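Local coordinates for peptidoglycan synthetase penicillin-binding protein 3 (Bifidobacterium adolescentis, PDB 4YE5) that probably binds penicillin and is thought to act as a transpeptidase that cross-links peptidoglycan strands of the cell wall, at residues T282-S287 / G403-V408; G488-A493 / S501-Y506; Q410-I415 / V518-L523; Q358-I363 / G382-S387. All blocks are in the same frame, centred on the assembly; numbering follows the deposited sequence.

Contact 1. Residues T282-S287 / G403-V408; sequences TFEPGS and GYTVNV. With GOL (glycerol), chain E.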
loop_
_atom_site.group_PDB
_atom_site.type_symbol
_atom_site.label_atom_id
_atom_site.label_comp_id
_atom_site.label_asym_id
_atom_site.label_seq_id
_atom_site.Cartn_x
_atom_site.Cartn_y
_atom_site.Cartn_z
ATOM N N THR A 282 1.311 -15.069 -1.076
ATOM C CA THR A 282 0.496 -15.693 -2.109
ATOM C C THR A 282 0.067 -17.081 -1.643
ATOM O O THR A 282 0.719 -17.684 -0.807
ATOM C CB THR A 282 1.225 -15.809 -3.470
ATOM O OG1 THR A 282 2.359 -16.668 -3.332
ATOM C CG2 THR A 282 1.686 -14.429 -3.970
ATOM N N PHE A 283 -1.037 -17.577 -2.186
ATOM C CA PHE A 283 -1.628 -18.826 -1.720
ATOM C C PHE A 283 -2.648 -19.272 -2.751
ATOM O O PHE A 283 -3.147 -18.448 -3.538
ATOM C CB PHE A 283 -2.351 -18.598 -0.383
ATOM C CG PHE A 283 -3.251 -17.370 -0.384
ATOM C CD1 PHE A 283 -4.573 -17.456 -0.770
ATOM C CD2 PHE A 283 -2.737 -16.120 -0.038
ATOM C CE1 PHE A 283 -5.392 -16.316 -0.780
ATOM C CE2 PHE A 283 -3.545 -14.980 -0.034
ATOM C CZ PHE A 283 -4.858 -15.070 -0.414
ATOM N N GLU A 284 -2.975 -20.560 -2.736
ATOM C CA GLU A 284 -4.076 -21.057 -3.542
ATOM C C GLU A 284 -5.342 -20.569 -2.898
ATOM O O GLU A 284 -5.474 -20.638 -1.668
ATOM C CB GLU A 284 -4.074 -22.594 -3.612
ATOM C CG GLU A 284 -2.879 -23.187 -4.361
ATOM C CD GLU A 284 -2.795 -24.700 -4.174
ATOM O OE1 GLU A 284 -2.666 -25.156 -3.015
ATOM O OE2 GLU A 284 -2.875 -25.430 -5.180
ATOM N N PRO A 285 -6.290 -20.063 -3.715
ATOM C CA PRO A 285 -7.527 -19.516 -3.153
ATOM C C PRO A 285 -8.538 -20.598 -2.749
ATOM O O PRO A 285 -9.498 -20.265 -2.067
ATOM C CB PRO A 285 -8.083 -18.665 -4.302
ATOM C CG PRO A 285 -7.618 -19.392 -5.543
ATOM C CD PRO A 285 -6.221 -19.900 -5.180
ATOM N N GLY A 286 -8.334 -21.851 -3.159
ATOM C CA GLY A 286 -9.298 -22.897 -2.861
ATOM C C GLY A 286 -10.675 -22.599 -3.458
ATOM O O GLY A 286 -10.780 -21.961 -4.506
ATOM N N SER A 287 -11.731 -23.010 -2.763
ATOM C CA SER A 287 -13.090 -22.999 -3.322
ATOM C C SER A 287 -13.605 -21.606 -3.747
ATOM O O SER A 287 -14.490 -21.502 -4.595
ATOM C CB SER A 287 -14.066 -23.695 -2.349
ATOM O OG SER A 287 -15.394 -23.762 -2.885
ATOM N N GLY A 403 -3.729 -25.220 -7.687
ATOM C CA GLY A 403 -2.699 -25.337 -8.708
ATOM C C GLY A 403 -2.320 -23.997 -9.330
ATOM O O GLY A 403 -1.550 -23.946 -10.291
ATOM N N TYR A 404 -2.882 -22.921 -8.792
ATOM C CA TYR A 404 -2.471 -21.563 -9.148
ATOM C C TYR A 404 -2.551 -20.747 -7.880
ATOM O O TYR A 404 -3.228 -21.156 -6.938
ATOM C CB TYR A 404 -3.355 -20.959 -10.238
ATOM C CG TYR A 404 -4.819 -20.681 -9.880
ATOM C CD1 TYR A 404 -5.208 -19.446 -9.351
ATOM C CD2 TYR A 404 -5.813 -21.625 -10.132
ATOM C CE1 TYR A 404 -6.545 -19.170 -9.062
ATOM C CE2 TYR A 404 -7.159 -21.359 -9.836
ATOM C CZ TYR A 404 -7.513 -20.130 -9.303
ATOM O OH TYR A 404 -8.837 -19.854 -9.018
ATOM N N THR A 405 -1.838 -19.626 -7.821
ATOM C CA THR A 405 -1.801 -18.862 -6.575
ATOM C C THR A 405 -2.180 -17.408 -6.806
ATOM O O THR A 405 -1.987 -16.880 -7.903
ATOM C CB THR A 405 -0.402 -18.825 -5.974
ATOM O OG1 THR A 405 0.467 -18.161 -6.905
ATOM C CG2 THR A 405 0.105 -20.253 -5.675
ATOM N N VAL A 406 -2.689 -16.765 -5.752
ATOM C CA VAL A 406 -3.116 -15.376 -5.810
ATOM C C VAL A 406 -2.606 -14.629 -4.576
ATOM O O VAL A 406 -2.283 -15.254 -3.571
ATOM C CB VAL A 406 -4.648 -15.298 -5.785
ATOM C CG1 VAL A 406 -5.240 -16.179 -6.890
ATOM C CG2 VAL A 406 -5.183 -15.750 -4.404
ATOM N N ASN A 407 -2.534 -13.297 -4.641
ATOM C CA ASN A 407 -2.424 -12.534 -3.398
ATOM C C ASN A 407 -3.795 -12.001 -3.022
ATOM O O ASN A 407 -4.762 -12.156 -3.791
ATOM C CB ASN A 407 -1.355 -11.424 -3.463
ATOM C CG ASN A 407 -1.545 -10.496 -4.631
ATOM O OD1 ASN A 407 -2.643 -9.979 -4.864
ATOM N ND2 ASN A 407 -0.475 -10.287 -5.395
ATOM N N VAL A 408 -3.900 -11.396 -1.845
ATOM C CA VAL A 408 -5.202 -10.948 -1.387
ATOM C C VAL A 408 -5.806 -9.863 -2.283
ATOM O O VAL A 408 -7.035 -9.796 -2.433
ATOM C CB VAL A 408 -5.175 -10.533 0.131
ATOM C CG1 VAL A 408 -4.482 -9.187 0.339
ATOM C CG2 VAL A 408 -6.605 -10.493 0.707
HETATM C C1 GOL E . 1.522 -23.770 -7.031
HETATM O O1 GOL E . 1.099 -23.210 -8.258
HETATM C C2 GOL E . 0.332 -23.902 -6.080
HETATM O O2 GOL E . -0.537 -24.898 -6.563
HETATM C C3 GOL E . 0.780 -24.289 -4.671
HETATM O O3 GOL E . 1.617 -23.292 -4.133
HETATM O O HOH W 1 2.869 -17.801 -5.653
#

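Contact 2. Residues G488-A493 / S501-Y506; sequences GTAEVA and SIISDY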
loop_
_atom_site.group_PDB
_atom_site.type_symbol
_atom_site.label_atom_id
_atom_site.label_comp_id
_atom_site.label_asym_id
_atom_site.label_seq_id
_atom_site.Cartn_x
_atom_site.Cartn_y
_atom_site.Cartn_z
ATOM N N GLY A 488 -13.047 -20.715 1.534
ATOM C CA GLY A 488 -12.127 -21.721 1.032
ATOM C C GLY A 488 -11.062 -22.079 2.065
ATOM O O GLY A 488 -10.962 -21.432 3.103
ATOM N N THR A 489 -10.287 -23.120 1.780
ATOM C CA THR A 489 -9.076 -23.442 2.525
ATOM C C THR A 489 -8.085 -23.937 1.504
ATOM O O THR A 489 -8.472 -24.342 0.399
ATOM C CB THR A 489 -9.274 -24.573 3.572
ATOM O OG1 THR A 489 -9.650 -25.775 2.904
ATOM C CG2 THR A 489 -10.357 -24.207 4.594
ATOM N N ALA A 490 -6.811 -23.926 1.881
ATOM C CA ALA A 490 -5.755 -24.428 1.028
ATOM C C ALA A 490 -4.551 -24.756 1.887
ATOM O O ALA A 490 -4.300 -24.082 2.893
ATOM C CB ALA A 490 -5.383 -23.377 -0.019
ATOM N N GLU A 491 -3.807 -25.787 1.498
ATOM C CA GLU A 491 -2.550 -26.081 2.166
ATOM C C GLU A 491 -1.495 -25.033 1.804
ATOM O O GLU A 491 -1.405 -24.592 0.650
ATOM C CB GLU A 491 -2.047 -27.486 1.807
ATOM C CG GLU A 491 -0.803 -27.865 2.588
ATOM C CD GLU A 491 -0.289 -29.257 2.248
ATOM O OE1 GLU A 491 -1.008 -30.007 1.544
ATOM O OE2 GLU A 491 0.828 -29.593 2.691
ATOM N N VAL A 492 -0.734 -24.620 2.813
ATOM C CA VAL A 492 0.378 -23.698 2.639
ATOM C C VAL A 492 1.589 -24.306 3.348
ATOM O O VAL A 492 1.522 -25.435 3.855
ATOM C CB VAL A 492 0.059 -22.272 3.179
ATOM C CG1 VAL A 492 -1.085 -21.625 2.361
ATOM C CG2 VAL A 492 -0.308 -22.301 4.685
ATOM N N ALA A 493 2.697 -23.568 3.352
ATOM C CA ALA A 493 3.962 -24.039 3.917
ATOM C C ALA A 493 3.787 -24.395 5.394
ATOM O O ALA A 493 3.317 -23.568 6.191
ATOM C CB ALA A 493 5.035 -22.959 3.739
ATOM N N SER A 501 -0.041 -27.265 7.246
ATOM C CA SER A 501 -0.655 -25.976 7.552
ATOM C C SER A 501 -1.667 -25.632 6.481
ATOM O O SER A 501 -1.522 -26.037 5.321
ATOM C CB SER A 501 0.387 -24.860 7.654
ATOM O OG SER A 501 1.121 -24.942 8.873
ATOM N N ILE A 502 -2.692 -24.882 6.868
ATOM C CA ILE A 502 -3.682 -24.420 5.909
ATOM C C ILE A 502 -3.976 -22.940 6.128
ATOM O O ILE A 502 -3.654 -22.388 7.177
ATOM C CB ILE A 502 -5.016 -25.200 6.059
ATOM C CG1 ILE A 502 -5.660 -24.879 7.405
ATOM C CG2 ILE A 502 -4.789 -26.735 5.936
ATOM C CD1 ILE A 502 -7.168 -24.664 7.327
ATOM N N ILE A 503 -4.558 -22.293 5.120
ATOM C CA ILE A 503 -5.171 -21.000 5.320
ATOM C C ILE A 503 -6.673 -21.205 5.254
ATOM O O ILE A 503 -7.146 -22.137 4.588
ATOM C CB ILE A 503 -4.770 -19.986 4.240
ATOM C CG1 ILE A 503 -4.912 -20.623 2.864
ATOM C CG2 ILE A 503 -3.314 -19.536 4.464
ATOM C CD1 ILE A 503 -5.267 -19.677 1.795
ATOM N N SER A 504 -7.394 -20.352 5.973
ATOM C CA SER A 504 -8.834 -20.165 5.840
ATOM C C SER A 504 -9.033 -18.825 5.134
ATOM O O SER A 504 -8.547 -17.802 5.618
ATOM C CB SER A 504 -9.455 -20.086 7.241
ATOM O OG SER A 504 -10.810 -19.656 7.234
ATOM N N ASP A 505 -9.726 -18.818 3.997
ATOM C CA ASP A 505 -10.004 -17.557 3.308
ATOM C C ASP A 505 -11.491 -17.354 3.136
ATOM O O ASP A 505 -12.275 -18.311 3.159
ATOM C CB ASP A 505 -9.213 -17.368 1.985
ATOM C CG ASP A 505 -9.501 -18.436 0.923
ATOM O OD1 ASP A 505 -10.253 -19.383 1.189
ATOM O OD2 ASP A 505 -8.944 -18.336 -0.209
ATOM N N TYR A 506 -11.884 -16.100 2.981
ATOM C CA TYR A 506 -13.297 -15.777 2.949
ATOM C C TYR A 506 -13.397 -14.405 2.339
ATOM O O TYR A 506 -12.663 -13.509 2.728
ATOM C CB TYR A 506 -13.867 -15.768 4.384
ATOM C CG TYR A 506 -15.383 -15.986 4.475
ATOM C CD1 TYR A 506 -16.283 -14.923 4.292
ATOM C CD2 TYR A 506 -15.909 -17.243 4.778
ATOM C CE1 TYR A 506 -17.697 -15.134 4.398
ATOM C CE2 TYR A 506 -17.306 -17.454 4.879
ATOM C CZ TYR A 506 -18.187 -16.397 4.693
ATOM O OH TYR A 506 -19.571 -16.620 4.796
HETATM O O HOH W 2 1.967 -27.719 4.910
#

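Contact 3. Residues Q410-I415 / V518-L523; sequences QLTNAI and VITVVL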
loop_
_atom_site.group_PDB
_atom_site.type_symbol
_atom_site.label_atom_id
_atom_site.label_comp_id
_atom_site.label_asym_id
_atom_site.label_seq_id
_atom_site.Cartn_x
_atom_site.Cartn_y
_atom_site.Cartn_z
ATOM N N GLN A 410 -5.430 -9.514 -5.623
ATOM C CA GLN A 410 -5.937 -10.163 -6.831
ATOM C C GLN A 410 -7.245 -10.912 -6.550
ATOM O O GLN A 410 -8.194 -10.847 -7.331
ATOM C CB GLN A 410 -4.907 -11.159 -7.351
ATOM C CG GLN A 410 -3.665 -10.506 -7.943
ATOM C CD GLN A 410 -2.622 -11.541 -8.290
ATOM O OE1 GLN A 410 -2.437 -12.501 -7.539
ATOM N NE2 GLN A 410 -1.945 -11.370 -9.434
ATOM N N LEU A 411 -7.294 -11.626 -5.434
ATOM C CA LEU A 411 -8.502 -12.366 -5.083
ATOM C C LEU A 411 -9.671 -11.392 -4.887
ATOM O O LEU A 411 -10.783 -11.615 -5.352
ATOM C CB LEU A 411 -8.262 -13.155 -3.791
ATOM C CG LEU A 411 -9.425 -14.048 -3.360
ATOM C CD1 LEU A 411 -9.794 -14.953 -4.501
ATOM C CD2 LEU A 411 -9.035 -14.855 -2.121
ATOM N N THR A 412 -9.386 -10.288 -4.211
ATOM C CA THR A 412 -10.392 -9.317 -3.865
ATOM C C THR A 412 -10.891 -8.612 -5.130
ATOM O O THR A 412 -12.085 -8.392 -5.283
ATOM C CB THR A 412 -9.839 -8.308 -2.847
ATOM O OG1 THR A 412 -9.572 -8.994 -1.615
ATOM C CG2 THR A 412 -10.842 -7.195 -2.568
ATOM N N ASN A 413 -9.977 -8.273 -6.039
ATOM C CA ASN A 413 -10.378 -7.670 -7.298
ATOM C C ASN A 413 -11.221 -8.620 -8.164
ATOM O O ASN A 413 -12.163 -8.185 -8.819
ATOM C CB ASN A 413 -9.177 -7.163 -8.109
ATOM C CG ASN A 413 -9.519 -5.921 -8.926
ATOM O OD1 ASN A 413 -10.409 -5.148 -8.546
ATOM N ND2 ASN A 413 -8.819 -5.718 -10.045
ATOM N N ALA A 414 -10.881 -9.902 -8.164
ATOM C CA ALA A 414 -11.650 -10.890 -8.940
ATOM C C ALA A 414 -13.080 -10.990 -8.407
ATOM O O ALA A 414 -14.047 -11.004 -9.163
ATOM C CB ALA A 414 -10.961 -12.267 -8.889
ATOM N N ILE A 415 -13.217 -11.063 -7.091
ATOM C CA ILE A 415 -14.545 -11.055 -6.485
ATOM C C ILE A 415 -15.307 -9.749 -6.748
ATOM O O ILE A 415 -16.533 -9.756 -6.935
ATOM C CB ILE A 415 -14.450 -11.339 -4.977
ATOM C CG1 ILE A 415 -13.964 -12.783 -4.765
ATOM C CG2 ILE A 415 -15.797 -11.088 -4.277
ATOM C CD1 ILE A 415 -14.914 -13.850 -5.356
ATOM N N VAL A 518 -16.117 -4.935 -0.855
ATOM C CA VAL A 518 -15.641 -6.300 -0.769
ATOM C C VAL A 518 -14.607 -6.374 0.342
ATOM O O VAL A 518 -13.736 -5.495 0.478
ATOM C CB VAL A 518 -15.001 -6.774 -2.087
ATOM C CG1 VAL A 518 -14.503 -8.232 -1.943
ATOM C CG2 VAL A 518 -16.029 -6.657 -3.216
ATOM N N ILE A 519 -14.732 -7.411 1.146
ATOM C CA ILE A 519 -13.907 -7.585 2.324
ATOM C C ILE A 519 -13.373 -8.980 2.236
ATOM O O ILE A 519 -14.139 -9.941 2.187
ATOM C CB ILE A 519 -14.760 -7.541 3.608
ATOM C CG1 ILE A 519 -15.532 -6.210 3.716
ATOM C CG2 ILE A 519 -13.870 -7.721 4.850
ATOM C CD1 ILE A 519 -16.723 -6.326 4.683
ATOM N N THR A 520 -12.060 -9.106 2.234
ATOM C CA THR A 520 -11.473 -10.427 2.167
ATOM C C THR A 520 -10.563 -10.638 3.365
ATOM O O THR A 520 -9.804 -9.746 3.732
ATOM C CB THR A 520 -10.660 -10.592 0.873
ATOM O OG1 THR A 520 -11.514 -10.372 -0.259
ATOM C CG2 THR A 520 -10.069 -12.005 0.788
ATOM N N VAL A 521 -10.638 -11.818 3.969
ATOM C CA VAL A 521 -9.791 -12.165 5.107
ATOM C C VAL A 521 -9.106 -13.507 4.839
ATOM O O VAL A 521 -9.734 -14.431 4.321
ATOM C CB VAL A 521 -10.608 -12.240 6.417
ATOM C CG1 VAL A 521 -9.757 -12.862 7.576
ATOM C CG2 VAL A 521 -11.079 -10.846 6.825
ATOM N N VAL A 522 -7.818 -13.597 5.163
ATOM C CA VAL A 522 -7.072 -14.854 5.078
ATOM C C VAL A 522 -6.344 -15.084 6.392
ATOM O O VAL A 522 -5.602 -14.208 6.838
ATOM C CB VAL A 522 -6.029 -14.808 3.925
ATOM C CG1 VAL A 522 -5.353 -16.156 3.777
ATOM C CG2 VAL A 522 -6.714 -14.383 2.604
ATOM N N LEU A 523 -6.552 -16.247 7.011
ATOM C CA LEU A 523 -5.897 -16.591 8.280
ATOM C C LEU A 523 -5.136 -17.884 8.110
ATOM O O LEU A 523 -5.647 -18.830 7.508
ATOM C CB LEU A 523 -6.947 -16.800 9.402
ATOM C CG LEU A 523 -7.977 -15.683 9.591
ATOM C CD1 LEU A 523 -9.014 -16.130 10.640
ATOM C CD2 LEU A 523 -7.308 -14.374 10.040
#

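Contact 4. Residues Q358-I363 / G382-S387; sequences QRYNFI and GVLHPS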
loop_
_atom_site.group_PDB
_atom_site.type_symbol
_atom_site.label_atom_id
_atom_site.label_comp_id
_atom_site.label_asym_id
_atom_site.label_seq_id
_atom_site.Cartn_x
_atom_site.Cartn_y
_atom_site.Cartn_z
ATOM N N GLN A 358 -10.360 -22.322 -22.560
ATOM C CA GLN A 358 -11.438 -21.576 -21.923
ATOM C C GLN A 358 -11.217 -21.465 -20.419
ATOM O O GLN A 358 -11.403 -20.396 -19.837
ATOM C CB GLN A 358 -12.784 -22.240 -22.206
ATOM C CG GLN A 358 -13.197 -22.124 -23.645
ATOM C CD GLN A 358 -14.365 -23.013 -23.966
ATOM O OE1 GLN A 358 -14.566 -24.046 -23.328
ATOM N NE2 GLN A 358 -15.150 -22.621 -24.962
ATOM N N ARG A 359 -10.810 -22.569 -19.792
ATOM C CA ARG A 359 -10.504 -22.539 -18.359
ATOM C C ARG A 359 -9.445 -21.486 -18.055
ATOM O O ARG A 359 -9.656 -20.626 -17.205
ATOM C CB ARG A 359 -10.076 -23.926 -17.842
ATOM C CG ARG A 359 -11.163 -24.980 -18.001
ATOM C CD ARG A 359 -10.667 -26.420 -17.751
ATOM N NE ARG A 359 -11.707 -27.387 -18.120
ATOM C CZ ARG A 359 -11.926 -28.542 -17.496
ATOM N NH1 ARG A 359 -11.167 -28.897 -16.468
ATOM N NH2 ARG A 359 -12.911 -29.342 -17.897
ATOM N N TYR A 360 -8.313 -21.549 -18.756
ATOM C CA TYR A 360 -7.230 -20.591 -18.538
ATOM C C TYR A 360 -7.740 -19.157 -18.753
ATOM O O TYR A 360 -7.469 -18.262 -17.952
ATOM C CB TYR A 360 -6.062 -20.860 -19.500
ATOM C CG TYR A 360 -4.936 -19.855 -19.342
ATOM C CD1 TYR A 360 -3.886 -20.088 -18.454
ATOM C CD2 TYR A 360 -4.937 -18.658 -20.058
ATOM C CE1 TYR A 360 -2.863 -19.164 -18.289
ATOM C CE2 TYR A 360 -3.918 -17.729 -19.900
ATOM C CZ TYR A 360 -2.885 -17.989 -19.021
ATOM O OH TYR A 360 -1.882 -17.058 -18.862
ATOM N N ASN A 361 -8.466 -18.957 -19.856
ATOM C CA ASN A 361 -8.929 -17.634 -20.250
ATOM C C ASN A 361 -9.772 -16.973 -19.183
ATOM O O ASN A 361 -9.552 -15.823 -18.855
ATOM C CB ASN A 361 -9.728 -17.690 -21.554
ATOM C CG ASN A 361 -10.301 -16.337 -21.937
ATOM O OD1 ASN A 361 -9.602 -15.491 -22.497
ATOM N ND2 ASN A 361 -11.579 -16.124 -21.630
ATOM N N PHE A 362 -10.735 -17.695 -18.624
ATOM C CA PHE A 362 -11.576 -17.058 -17.620
ATOM C C PHE A 362 -10.877 -16.792 -16.307
ATOM O O PHE A 362 -11.081 -15.747 -15.707
ATOM C CB PHE A 362 -12.944 -17.727 -17.478
ATOM C CG PHE A 362 -13.911 -17.266 -18.545
ATOM C CD1 PHE A 362 -14.631 -16.089 -18.386
ATOM C CD2 PHE A 362 -14.032 -17.962 -19.736
ATOM C CE1 PHE A 362 -15.498 -15.644 -19.393
ATOM C CE2 PHE A 362 -14.894 -17.531 -20.741
ATOM C CZ PHE A 362 -15.628 -16.373 -20.570
ATOM N N ILE A 363 -9.999 -17.689 -15.889
ATOM C CA ILE A 363 -9.228 -17.403 -14.687
ATOM C C ILE A 363 -8.329 -16.183 -14.906
ATOM O O ILE A 363 -8.323 -15.246 -14.104
ATOM C CB ILE A 363 -8.464 -18.644 -14.216
ATOM C CG1 ILE A 363 -9.493 -19.678 -13.731
ATOM C CG2 ILE A 363 -7.481 -18.267 -13.078
ATOM C CD1 ILE A 363 -9.022 -21.070 -13.792
ATOM N N GLY A 382 1.730 -13.615 -8.613
ATOM C CA GLY A 382 1.079 -14.899 -8.414
ATOM C C GLY A 382 1.465 -15.852 -9.527
ATOM O O GLY A 382 2.217 -15.496 -10.429
ATOM N N VAL A 383 0.941 -17.070 -9.485
ATOM C CA VAL A 383 1.320 -18.068 -10.479
ATOM C C VAL A 383 0.090 -18.680 -11.119
ATOM O O VAL A 383 -0.791 -19.169 -10.430
ATOM C CB VAL A 383 2.182 -19.194 -9.852
ATOM C CG1 VAL A 383 2.492 -20.268 -10.886
ATOM C CG2 VAL A 383 3.474 -18.624 -9.285
ATOM N N LEU A 384 0.031 -18.622 -12.441
ATOM C CA LEU A 384 -0.971 -19.349 -13.203
ATOM C C LEU A 384 -0.286 -19.871 -14.453
ATOM O O LEU A 384 0.044 -19.094 -15.351
ATOM C CB LEU A 384 -2.132 -18.435 -13.587
ATOM C CG LEU A 384 -3.152 -19.084 -14.532
ATOM C CD1 LEU A 384 -3.884 -20.259 -13.866
ATOM C CD2 LEU A 384 -4.151 -18.039 -15.062
ATOM N N HIS A 385 -0.056 -21.181 -14.510
ATOM C CA HIS A 385 0.674 -21.780 -15.628
ATOM C C HIS A 385 -0.149 -21.819 -16.908
ATOM O O HIS A 385 -1.361 -22.018 -16.854
ATOM C CB HIS A 385 1.124 -23.200 -15.272
ATOM C CG HIS A 385 2.056 -23.260 -14.107
ATOM N ND1 HIS A 385 1.749 -23.928 -12.938
ATOM C CD2 HIS A 385 3.279 -22.711 -13.917
ATOM C CE1 HIS A 385 2.743 -23.788 -12.081
ATOM N NE2 HIS A 385 3.687 -23.062 -12.651
ATOM N N PRO A 386 0.514 -21.623 -18.067
ATOM C CA PRO A 386 -0.155 -21.736 -19.371
ATOM C C PRO A 386 -0.865 -23.080 -19.504
ATOM O O PRO A 386 -0.362 -24.090 -19.007
ATOM C CB PRO A 386 0.997 -21.628 -20.382
ATOM C CG PRO A 386 2.267 -21.814 -19.583
ATOM C CD PRO A 386 1.945 -21.295 -18.207
ATOM N N SER A 387 -2.029 -23.086 -20.145
ATOM C CA SER A 387 -2.849 -24.294 -20.203
ATOM C C SER A 387 -2.169 -25.466 -20.908
ATOM O O SER A 387 -2.424 -26.618 -20.573
ATOM C CB SER A 387 -4.221 -24.008 -20.827
ATOM O OG SER A 387 -4.094 -23.525 -22.149
HETATM O O HOH W 3 -0.406 -16.081 -16.212
#

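Contact 1. Residues T282-S287 / G403-V408
Phe283 meets Val406 twice: its ring atom CE1 lies 3.7 Å from Val406 CG2, and Val406 O sits over one face of the ring, offset toward the rim. The CB of Phe283 starts out away from 403-408, but CG falls between the backbone N and the carbonyl carbon (chi1 47°) and the end of the side chain comes back nearer. Pro285 extends the apolar patch, with CG 3.7 Å from Tyr404 CE1 and the two side chains at about a right angle. Leu411, on the helix that follows, touches Phe283, Pro285 and Val406. The backbones join in a single antiparallel bridge: Val406 N gives Phe283 O a nearly straight bond of 2.8 Å, and Phe283 N returns a more bent one to Val406 O. At the polar edge, Glu284 OE2 uses its anti lone pair to accept Gly403 N at 2.7 Å and also takes O2 of a glycerol, probably a crystallisation additive. One water links Thr282 OG1 with Thr405 OG1, which also bonds Val383 N. Segment 282-287 ends at Ser287, whose OG is hydrogen-bonded to Lys290 and Lys486, consistent with the SxxK active site of penicillin-binding transpeptidases.

Contact 2. Residues G488-A493 / S501-Y506
Gly488 and Asp505 hold each other by a reciprocal pair of backbone bonds. Asp505 N reaches Gly488 O at 3.0 Å and almost straight (170°), and Gly488 N answers to Asp505 O; each donor stands above the plane of the carbonyl it meets. Two residues along, Ile503 N donates to Ala490 O at 2.9 Å, nearly in line with the carbonyl, while the return bond from Ala490 N to Ile503 O stretches to 3.3 Å. Val492 N adds a bond to Ser501 O. Beside that end a water donates to both Glu491 OE2 and Val492 O and accepts from Ser501 N, bridging the two segments beside Val492 and Ser501. The carboxylate of Asp505 leans back over the glycine: CG lies between the backbone N and the carbonyl carbon (chi1 61°), and OD1 comes within 2.9 Å of Gly488 O, a close approach of two acceptors and not a hydrogen bond.

Packing is mostly on the face that carries Ala490, Val492 and Ile503. Val492 CG1 lies 3.7 Å from Ile503 CG2, the side chains crossing at about a right angle, and Ala490 CB is 4.0 Å from Ile503 CG1. Phe283 and Val522 also touch Ile503. On the other face Thr489 CG2 only approaches Ile502 CD1, at 4.2 Å. This is an antiparallel beta hairpin whose first strand is outermost in the five-stranded sheet; it contains Lys486, Ser487 and Gly488, consistent with the K(T/S)G strand that borders the active site in penicillin-binding proteins.

Contact 3. Residues Q410-I415 / V518-L523
Thr412 and Thr520 share one torsional choice: in both, OG1 is anti to the carbonyl carbon and beside the backbone N, at chi1 -66° and -58°. Coming from helix and strand, the two side chains run past one another, pointing opposite ways, and their hydroxyls meet, Thr412 OG1 to Thr520 OG1 at 2.7 Å. Each hydroxyl has a further partner, Val408 O for Thr412 and Ser507 OG for Thr520, so the two buried oxygens are satisfied from both sides, and which proton lies between them is left open. Methyl groups pack around the pair. Val518 CG1 touches Thr412 CG2 and Ile415 CG2, both at 3.9 Å, and Val518 and Ile415 cross at about a right angle. Leu411 CD2 makes a looser approach to Thr520 CG2, at 4.2 Å. The axes of the helix and strand segments come within 8.7 Å and run roughly antiparallel. Strand 517-524 is the middle one of the five-stranded antiparallel sheet, flanked by strands 242-249 and 501-510. Helix 408-419 covers the face bearing Val518 and Thr520 and touches both flanking strands, whereas Ile519 and Val521 point away from it and pack against helix 535-549, leaving the strand sandwiched between two helices of the transpeptidase domain.

Contact 4. Residues Q358-I363 / G382-S387
Leu384 drives its end toward Tyr360 and Ile363, side chains one helical turn apart. Its CG is anti to the backbone N (chi1 173°), which carries the branch toward the helix; CD2 then sits 3.7 Å from Tyr360 CE1 and 3.9 Å from Ile363 CG2, crossing both side chains obliquely. The backbone of the same residue is tied to the tyrosine through solvent: a water donates to Leu384 O and hydrogen-bonds Tyr360 OH, each at 3.2 Å. Next comes His385, whose CB is directed away from the helix while its carbonyl oxygen faces the tyrosine, His385 O lying 3.5 Å from Tyr360 CE1 at the ring edge and near its plane. That oxygen already accepts a hydrogen bond from Trp390 NE1. This is surface packing in the transpeptidase domain, where the loop between helices 356-365 and 394-397 doubles back along the first of them; no direct hydrogen bond joins the two segments. At Pro386 the chain passes the ring with its backbone, CA being 3.9 Å from Tyr360 CE1. Ser387, where the chain turns into 3-10 geometry, brings its CB to 3.9 Å from Tyr360 CB, at the root of the tyrosine side chain.

In the fold
Contact 1 is the hub: its centre lies 9 Å from that of contact 2, 10 Å from contact 3 and 12 Å from contact 4. Phe283 is the main joint, with CD1 3.5 Å from Ile503 CD1 of contact 2 and CZ 3.6 Å from Val522 CG2 of contact 3. Contacts 2 and 3 share the antiparallel sheet through neighbouring strands, Ser504 N probably bonding Leu523 O. Contact 4 hangs from the other side of 403-408, where Tyr404 CB meets Leu384 CD1; it stays about 12 Å from contact 2 at the nearest atoms. The probable active-site serine, Ser287, ends a segment of contact 1, and a bound glycerol also lies about 4 Å from His385.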